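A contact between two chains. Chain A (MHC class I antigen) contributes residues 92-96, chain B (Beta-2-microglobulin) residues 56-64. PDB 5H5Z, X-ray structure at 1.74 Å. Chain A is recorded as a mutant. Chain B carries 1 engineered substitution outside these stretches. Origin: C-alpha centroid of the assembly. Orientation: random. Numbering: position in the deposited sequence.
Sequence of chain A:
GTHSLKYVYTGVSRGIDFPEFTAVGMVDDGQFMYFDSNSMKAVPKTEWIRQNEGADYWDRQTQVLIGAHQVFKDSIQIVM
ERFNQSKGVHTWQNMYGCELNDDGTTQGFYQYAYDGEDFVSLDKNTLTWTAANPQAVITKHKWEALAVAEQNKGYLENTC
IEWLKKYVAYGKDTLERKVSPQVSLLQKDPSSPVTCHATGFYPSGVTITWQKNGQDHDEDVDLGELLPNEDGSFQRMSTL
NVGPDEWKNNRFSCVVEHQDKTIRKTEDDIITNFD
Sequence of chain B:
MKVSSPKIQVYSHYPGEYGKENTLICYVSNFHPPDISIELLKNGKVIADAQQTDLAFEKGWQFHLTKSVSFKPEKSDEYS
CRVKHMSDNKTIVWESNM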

# COMPACT_ATOMS: atom_id res chain seq x y z
N TRP A 92 13.67 11.56 -5.18
CA TRP A 92 12.78 12.69 -5.35
C TRP A 92 11.39 12.11 -5.58
O TRP A 92 11.19 11.24 -6.44
CB TRP A 92 13.24 13.53 -6.55
CG TRP A 92 12.37 14.72 -6.88
CD1 TRP A 92 11.64 14.91 -8.02
CD2 TRP A 92 12.16 15.88 -6.07
NE1 TRP A 92 10.99 16.13 -7.97
CE2 TRP A 92 11.30 16.74 -6.78
CE3 TRP A 92 12.65 16.29 -4.81
CZ2 TRP A 92 10.88 17.98 -6.28
CZ3 TRP A 92 12.23 17.52 -4.31
CH2 TRP A 92 11.35 18.35 -5.04
N GLN A 93 10.43 12.57 -4.78
CA GLN A 93 9.08 12.03 -4.81
C GLN A 93 8.03 13.11 -4.99
O GLN A 93 8.18 14.24 -4.52
CB GLN A 93 8.77 11.28 -3.52
CG GLN A 93 9.41 9.91 -3.40
CD GLN A 93 9.39 9.41 -1.97
OE1 GLN A 93 10.10 9.94 -1.11
NE2 GLN A 93 8.58 8.40 -1.69
N ASN A 94 6.94 12.75 -5.67
CA ASN A 94 5.78 13.60 -5.83
C ASN A 94 4.55 12.72 -5.61
O ASN A 94 4.45 11.63 -6.17
CB ASN A 94 5.79 14.22 -7.23
CG ASN A 94 4.60 15.15 -7.50
OD1 ASN A 94 4.07 15.82 -6.61
ND2 ASN A 94 4.23 15.23 -8.76
N MET A 95 3.64 13.18 -4.76
CA MET A 95 2.31 12.59 -4.71
C MET A 95 1.27 13.69 -4.84
O MET A 95 1.41 14.77 -4.25
CB MET A 95 2.10 11.76 -3.44
CG MET A 95 2.17 12.55 -2.14
SD MET A 95 2.18 11.50 -0.68
CE MET A 95 0.62 10.64 -0.87
N TYR A 96 0.24 13.44 -5.63
CA TYR A 96 -0.84 14.39 -5.76
C TYR A 96 -2.11 13.63 -6.05
O TYR A 96 -2.06 12.48 -6.50
CB TYR A 96 -0.55 15.43 -6.85
CG TYR A 96 -0.41 14.89 -8.25
CD1 TYR A 96 -1.53 14.78 -9.10
CD2 TYR A 96 0.84 14.51 -8.76
CE1 TYR A 96 -1.40 14.30 -10.40
CE2 TYR A 96 0.97 14.03 -10.05
CZ TYR A 96 -0.15 13.93 -10.87
OH TYR A 96 -0.01 13.45 -12.15
N ALA B 56 5.37 1.73 -4.78
CA ALA B 56 4.53 2.85 -4.35
C ALA B 56 4.87 3.24 -2.91
O ALA B 56 5.66 2.56 -2.24
CB ALA B 56 3.05 2.51 -4.50
N PHE B 57 4.30 4.34 -2.46
CA PHE B 57 4.55 4.86 -1.12
C PHE B 57 3.30 5.51 -0.57
O PHE B 57 2.38 5.88 -1.32
CB PHE B 57 5.75 5.82 -1.10
CG PHE B 57 5.64 6.97 -2.07
CD1 PHE B 57 5.01 8.15 -1.69
CD2 PHE B 57 6.21 6.89 -3.34
CE1 PHE B 57 4.91 9.21 -2.58
CE2 PHE B 57 6.12 7.95 -4.23
CZ PHE B 57 5.47 9.12 -3.85
N GLU B 58 3.26 5.64 0.75
CA GLU B 58 2.11 6.21 1.45
C GLU B 58 2.40 7.65 1.83
O GLU B 58 3.49 8.17 1.57
CB GLU B 58 1.81 5.38 2.70
CG GLU B 58 1.27 3.99 2.41
CD GLU B 58 1.13 3.14 3.65
OE1 GLU B 58 2.15 2.90 4.34
OE2 GLU B 58 -0.00 2.69 3.94
N LYS B 59 1.41 8.30 2.44
CA LYS B 59 1.63 9.59 3.09
C LYS B 59 2.71 9.40 4.14
O LYS B 59 2.71 8.40 4.87
CB LYS B 59 0.32 10.13 3.68
CG LYS B 59 -0.60 10.73 2.63
CD LYS B 59 -2.07 10.73 3.05
CE LYS B 59 -2.99 10.80 1.83
NZ LYS B 59 -3.01 12.13 1.14
N GLY B 60 3.65 10.33 4.19
CA GLY B 60 4.86 10.17 5.00
C GLY B 60 6.04 9.72 4.16
O GLY B 60 7.18 9.72 4.64
N TRP B 61 5.76 9.30 2.92
CA TRP B 61 6.77 9.05 1.88
C TRP B 61 7.45 7.67 1.89
O TRP B 61 8.18 7.34 0.96
CB TRP B 61 7.85 10.14 1.87
CG TRP B 61 7.30 11.53 1.80
CD1 TRP B 61 7.26 12.46 2.80
CD2 TRP B 61 6.70 12.14 0.65
NE1 TRP B 61 6.68 13.62 2.34
CE2 TRP B 61 6.32 13.45 1.03
CE3 TRP B 61 6.45 11.70 -0.65
CZ2 TRP B 61 5.72 14.33 0.14
CZ3 TRP B 61 5.85 12.59 -1.54
CH2 TRP B 61 5.49 13.88 -1.14
N GLN B 62 7.22 6.89 2.94
CA GLN B 62 7.87 5.58 3.05
C GLN B 62 7.24 4.58 2.09
O GLN B 62 6.03 4.60 1.85
CB GLN B 62 7.83 5.08 4.50
CG GLN B 62 8.50 6.02 5.49
CD GLN B 62 8.47 5.52 6.93
OE1 GLN B 62 9.31 5.91 7.74
NE2 GLN B 62 7.50 4.68 7.25
N PHE B 63 8.09 3.72 1.53
CA PHE B 63 7.69 2.78 0.48
C PHE B 63 7.09 1.49 1.03
O PHE B 63 7.37 1.10 2.17
CB PHE B 63 8.90 2.44 -0.40
CG PHE B 63 9.46 3.62 -1.14
CD1 PHE B 63 8.89 4.02 -2.34
CD2 PHE B 63 10.56 4.33 -0.65
CE1 PHE B 63 9.40 5.10 -3.04
CE2 PHE B 63 11.07 5.42 -1.34
CZ PHE B 63 10.49 5.80 -2.54
N HIS B 64 6.26 0.84 0.23
CA HIS B 64 5.73 -0.48 0.59
C HIS B 64 5.66 -1.37 -0.65
O HIS B 64 5.42 -0.89 -1.76
CB HIS B 64 4.38 -0.38 1.29
CG HIS B 64 3.28 0.19 0.44
ND1 HIS B 64 2.32 -0.59 -0.16
CD2 HIS B 64 3.00 1.47 0.10
CE1 HIS B 64 1.49 0.18 -0.84
NE2 HIS B 64 1.88 1.44 -0.70

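A single polar bond is set among aromatic rings here: one glutamine amide crosses the interface, and it does so with phenylalanine carbons almost as near as its acceptor. Gln A93 NE2 donates to the backbone carbonyl Trp B61 O at 2.9 Å, with an N-H...O angle of 173°, so the bond is short and nearly straight. The same NE2 lies 3.3 Å from Phe B57 CD2, over one face of that ring, and 3.3 Å from Phe B63 CZ. An amide nitrogen buried among aromatic carbons would be costly without an acceptor; the carbonyl supplies one, and this is the only hydrogen bond between the two stretches.

The backbones themselves keep their distance. Chain A offers a strand, and chain B meets it with a turn and the residues flanking it. The nearest CA pairs are Gln A93 CA to Trp B61 CA at 7.7 Å and Met A95 CA to Lys B59 CA at 8.4 Å, so one chain advances as the other retreats, and side chains fill the gap. Strand alternation sets the rule on the chain A side. Gln A93 and Met A95 point toward chain B and carry most of that side's buried area, whereas Asn A94 between them points away and contributes mainly backbone: Asn A94 O sits 3.6 Å from Phe B57 CZ, at the edge of the ring.

The chain B loop is shaped by its own bonds. A type II turn runs from Glu B58 to Trp B61, closed by Trp B61 N to Glu B58 O at 2.9 Å, and Glu B58 N reaches Gln B62 O at 3.2 Å. Gly B60 occupies the turn at phi 99°, psi -12°, where a CB would be jammed against the carbonyl oxygen of Lys B59; the glycine answers a local backbone demand, since an ideal CB would have nothing of chain A within 5.5 Å.

Met A95 is the apolar counterpart of the glutamine. Its sulfur lies over a face of the Trp B61 indole, with SD 4.2 Å from the centroid of the six-membered ring and 22° off the normal, so a polarizable atom rests on the pi cloud. The same SD approaches the edge of Phe B57, 5.3 Å from the ring centroid. Lower on the side chain, Met A95 CG packs 3.7 Å from Trp B61 CH2 and Met A95 CB 3.9 Å from Phe B57 CE1. At its tip, Met A95 CE touches the aliphatic part of a lysine, 3.7 Å from Lys B59 CG, although Lys B59 starts out pointing away.

Phe B57 and Trp B61 thus serve both chain A residues. Gln A93 CG makes a CH-pi contact 4.3 Å from the Phe B57 ring centroid, over the face, and Gln A93 CB lies 3.7 Å from Trp B61 CE3. The glutamine's methylenes pack as hydrocarbon while its amide finds the carbonyl.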